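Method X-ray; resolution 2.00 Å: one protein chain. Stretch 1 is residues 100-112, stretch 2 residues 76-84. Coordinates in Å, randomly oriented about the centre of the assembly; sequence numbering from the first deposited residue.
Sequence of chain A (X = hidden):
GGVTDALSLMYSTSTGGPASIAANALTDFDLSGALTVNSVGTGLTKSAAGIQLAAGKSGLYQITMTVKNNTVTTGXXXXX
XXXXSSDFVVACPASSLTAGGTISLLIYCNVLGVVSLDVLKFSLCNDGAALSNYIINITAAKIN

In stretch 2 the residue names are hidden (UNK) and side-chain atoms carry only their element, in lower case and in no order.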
# COMPACT_ATOMS: atom_id res chain seq x y z
N GLY A 100 13.40 -7.33 -2.98
CA GLY A 100 12.93 -6.02 -3.38
C GLY A 100 12.02 -5.42 -2.33
O GLY A 100 12.07 -5.80 -1.16
N GLY A 101 11.19 -4.48 -2.76
CA GLY A 101 10.29 -3.84 -1.83
C GLY A 101 9.10 -3.19 -2.51
O GLY A 101 9.01 -3.18 -3.74
N THR A 102 8.21 -2.63 -1.71
CA THR A 102 7.01 -2.01 -2.22
C THR A 102 6.55 -0.85 -1.34
O THR A 102 6.66 -0.92 -0.11
CB THR A 102 5.84 -3.03 -2.26
OG1 THR A 102 6.16 -4.09 -3.18
CG2 THR A 102 4.55 -2.35 -2.68
N ILE A 103 6.07 0.21 -1.96
CA ILE A 103 5.51 1.33 -1.22
C ILE A 103 4.29 1.80 -2.01
O ILE A 103 4.37 2.04 -3.22
CB ILE A 103 6.50 2.51 -1.03
CG1 ILE A 103 5.89 3.51 -0.03
CG2 ILE A 103 6.79 3.22 -2.35
CD1 ILE A 103 6.82 4.64 0.41
N SER A 104 3.16 1.89 -1.33
CA SER A 104 1.92 2.32 -1.95
C SER A 104 1.30 3.38 -1.06
O SER A 104 1.29 3.25 0.16
CB SER A 104 0.96 1.15 -2.12
OG SER A 104 1.45 0.27 -3.12
N LEU A 105 0.76 4.42 -1.70
CA LEU A 105 0.19 5.54 -0.96
C LEU A 105 -1.02 6.18 -1.62
O LEU A 105 -1.10 6.27 -2.84
CB LEU A 105 1.26 6.62 -0.82
CG LEU A 105 2.63 6.24 -0.27
CD1 LEU A 105 3.72 7.05 -0.97
CD2 LEU A 105 2.65 6.49 1.23
N LEU A 106 -1.95 6.62 -0.79
CA LEU A 106 -3.12 7.36 -1.24
C LEU A 106 -2.90 8.67 -0.49
O LEU A 106 -2.94 8.69 0.73
CB LEU A 106 -4.44 6.73 -0.78
CG LEU A 106 -5.65 7.64 -1.02
CD1 LEU A 106 -5.76 7.95 -2.50
CD2 LEU A 106 -6.94 6.98 -0.51
N ILE A 107 -2.63 9.74 -1.23
CA ILE A 107 -2.36 11.03 -0.61
C ILE A 107 -3.07 12.17 -1.32
O ILE A 107 -3.52 12.02 -2.46
CB ILE A 107 -0.85 11.33 -0.64
CG1 ILE A 107 -0.37 11.38 -2.10
CG2 ILE A 107 -0.08 10.28 0.13
CD1 ILE A 107 1.08 11.79 -2.28
N TYR A 108 -3.18 13.30 -0.62
CA TYR A 108 -3.79 14.48 -1.21
C TYR A 108 -2.66 15.35 -1.74
O TYR A 108 -1.69 15.61 -1.03
CB TYR A 108 -4.59 15.28 -0.19
CG TYR A 108 -5.21 16.51 -0.82
CD1 TYR A 108 -6.35 16.40 -1.61
CD2 TYR A 108 -4.62 17.76 -0.69
CE1 TYR A 108 -6.89 17.50 -2.26
CE2 TYR A 108 -5.15 18.88 -1.34
CZ TYR A 108 -6.28 18.74 -2.13
OH TYR A 108 -6.81 19.82 -2.78
N CYS A 109 -2.79 15.79 -2.99
CA CYS A 109 -1.77 16.63 -3.60
C CYS A 109 -2.33 17.99 -3.96
O CYS A 109 -3.31 18.09 -4.71
CB CYS A 109 -1.22 15.98 -4.87
SG CYS A 109 -0.35 14.43 -4.63
N ASN A 110 -1.72 19.04 -3.43
CA ASN A 110 -2.13 20.38 -3.77
C ASN A 110 -1.24 20.80 -4.94
O ASN A 110 -0.02 20.70 -4.85
CB ASN A 110 -1.92 21.35 -2.60
CG ASN A 110 -2.29 22.77 -2.96
OD1 ASN A 110 -3.39 23.04 -3.44
ND2 ASN A 110 -1.37 23.70 -2.72
N VAL A 111 -1.85 21.23 -6.03
CA VAL A 111 -1.09 21.66 -7.20
C VAL A 111 -1.10 23.18 -7.22
O VAL A 111 -2.14 23.80 -7.38
CB VAL A 111 -1.72 21.11 -8.49
CG1 VAL A 111 -0.99 21.67 -9.71
CG2 VAL A 111 -1.65 19.58 -8.48
N LEU A 112 0.08 23.77 -7.06
CA LEU A 112 0.23 25.22 -7.04
C LEU A 112 0.20 25.86 -8.42
O LEU A 112 -0.08 27.06 -8.54
CB LEU A 112 1.55 25.59 -6.35
CG LEU A 112 1.70 25.14 -4.90
CD1 LEU A 112 3.16 25.23 -4.48
CD2 LEU A 112 0.82 25.99 -4.00
N UNK A 76 18.23 -3.98 3.54
CA UNK A 76 16.85 -3.52 3.42
C UNK A 76 16.68 -2.59 2.23
O UNK A 76 17.51 -1.71 2.00
c UNK A 76 16.43 -2.76 4.68
c UNK A 76 16.50 -3.61 5.92
n UNK A 76 17.43 -3.29 6.81
o UNK A 76 15.73 -4.56 6.07
N UNK A 77 15.61 -2.80 1.48
CA UNK A 77 15.31 -1.93 0.37
C UNK A 77 14.59 -0.73 0.98
O UNK A 77 13.63 -0.90 1.74
o UNK A 77 17.44 -5.99 -4.09
c UNK A 77 15.44 -4.86 -1.22
c UNK A 77 16.19 -5.70 -2.06
c UNK A 77 16.69 -5.20 -3.26
c UNK A 77 14.41 -2.62 -0.65
c UNK A 77 15.19 -3.54 -1.57
c UNK A 77 16.45 -3.88 -3.62
c UNK A 77 15.70 -3.06 -2.78
N UNK A 78 15.09 0.46 0.69
CA UNK A 78 14.51 1.69 1.21
C UNK A 78 13.77 2.41 0.08
O UNK A 78 14.34 2.64 -0.98
c UNK A 78 16.64 1.95 2.67
c UNK A 78 17.64 3.00 3.12
c UNK A 78 15.96 1.31 3.88
c UNK A 78 15.61 2.60 1.76
N UNK A 79 12.51 2.75 0.32
CA UNK A 79 11.73 3.44 -0.71
C UNK A 79 11.19 4.76 -0.21
O UNK A 79 10.81 4.89 0.96
c UNK A 79 11.54 0.27 -0.99
c UNK A 79 9.74 0.72 -2.66
c UNK A 79 10.97 1.29 -1.95
c UNK A 79 10.57 2.56 -1.18
N UNK A 80 11.15 5.75 -1.10
CA UNK A 80 10.66 7.07 -0.73
C UNK A 80 9.94 7.78 -1.86
O UNK A 80 10.37 7.76 -3.01
c UNK A 80 12.62 10.22 0.46
c UNK A 80 14.61 11.07 -0.73
c UNK A 80 11.41 9.36 0.12
n UNK A 80 13.35 10.63 -0.73
n UNK A 80 15.18 11.46 -1.86
n UNK A 80 15.29 11.14 0.41
c UNK A 80 11.82 7.95 -0.26
N UNK A 81 8.84 8.43 -1.49
CA UNK A 81 8.03 9.21 -2.42
C UNK A 81 7.87 10.57 -1.78
O UNK A 81 7.59 10.67 -0.58
c UNK A 81 6.62 8.62 -2.62
c UNK A 81 6.71 7.24 -3.25
c UNK A 81 5.79 9.55 -3.49
N UNK A 82 8.06 11.63 -2.56
CA UNK A 82 7.91 12.98 -2.03
C UNK A 82 6.99 13.82 -2.90
O UNK A 82 6.88 13.60 -4.10
c UNK A 82 9.27 13.68 -1.96
c UNK A 82 10.32 12.95 -1.15
n UNK A 82 13.33 15.09 -2.22
c UNK A 82 12.23 14.08 -2.33
c UNK A 82 11.57 13.80 -1.00
N UNK A 83 6.32 14.77 -2.26
CA UNK A 83 5.46 15.71 -2.95
C UNK A 83 5.41 16.96 -2.09
O UNK A 83 4.92 16.93 -0.96
c UNK A 83 4.04 15.19 -3.16
c UNK A 83 2.02 18.08 -5.65
o UNK A 83 1.45 19.05 -6.44
c UNK A 83 3.26 16.14 -4.05
c UNK A 83 3.49 16.19 -5.42
c UNK A 83 2.88 17.15 -6.23
c UNK A 83 1.77 18.05 -4.29
c UNK A 83 2.39 17.08 -3.49
N UNK A 84 5.94 18.06 -2.61
CA UNK A 84 5.94 19.29 -1.84
C UNK A 84 6.73 19.08 -0.56
O UNK A 84 7.79 18.46 -0.58

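Position 76 carries four side-chain atoms, two carbons with the second bearing one oxygen and one nitrogen. That is a terminal amide on a single methylene, hence Asn 76. The nitrogen on the last carbon rules out aspartate, which would carry two oxygens there. Nothing of stretch 1 lies near this side chain, and its ND2 is hydrogen-bonded elsewhere in the structure.

Position 77 has one carbon followed by a six-membered carbon ring bearing an oxygen, the pattern of a phenol, so the residue is Tyr 77. Its CA-to-CB bond points toward stretch 1, and the ring lies against the glycine pair there. Gly 100 CA sits 3.6 Å from the centroid of the Tyr 77 ring (CG, CD1, CD2, CE1, CE2, CZ), 15° off the normal, a CH-pi contact over one face; Gly 100 N is 3.4 Å from Tyr 77 CE1. An ideal CB on Gly 101 would fall 3.4 Å from Tyr 77 CB, so the absence of a side chain there matters to the fit.

Position 78 shows four carbons forked at the second, with the last two as separate methyls: Leu 78. It is out of reach of stretch 1.

Position 79 repeats the four carbons and the fork, giving Leu 79, but here CA-to-CB points toward stretch 1. Leu 79 CD2 is 3.8 Å from Ile 103 N and 3.9 Å from Ile 103 CG2, while the ideal CB of Gly 101 would be 3.1 Å from Leu 79 CD1.

Position 80 has three carbons, a nitrogen, and then a carbon carrying two more nitrogens. This guanidinium identifies Arg 80, whose CA-to-CB bond points away from stretch 1 and whose side chain makes no contact with it.

Position 81 has three carbons, the first carrying the other two. Branching at CB without further extension gives Val 81. Its CB is 3.7 Å from Leu 105 CD1, and its CG2 is 4.1 Å from Ile 103 CG2.

Position 82 is an unbranched run of four carbons ending in nitrogen: Lys 82. Its CA-to-CB bond also points away, and its side chain makes no contact with stretch 1.

Position 83 is again a phenol on one carbon, Tyr 83. Cys 109 SG lies 4.0 Å from the centroid of the Tyr 83 ring (CG, CD1, CD2, CE1, CE2, CZ), 12° off its normal, and Cys 109 CB approaches Tyr 83 CE2 to 3.7 Å. Tyr 83 OH donates a 2.7 Å hydrogen bond to Asn 110 O.

Position 84 has no side-chain atoms, so it is Gly 84; its positive phi of 60° is one that glycine adopts readily. It makes no contact with stretch 1.

The strands run in the same general direction, at 29°, with a closest axis approach of 6.6 Å. Alternation places 77, 79, 81 and 83 toward stretch 1, and together the stretches bury 561 Å². Aromatic faces cover Gly 100 and Cys 109, aliphatic packing fills the interval between them, and the contact's one hydrogen bond, at the edge of the Tyr 83 ring, ties the phenol to the backbone.

Stretch 2 76-84: NYLLRVKYG
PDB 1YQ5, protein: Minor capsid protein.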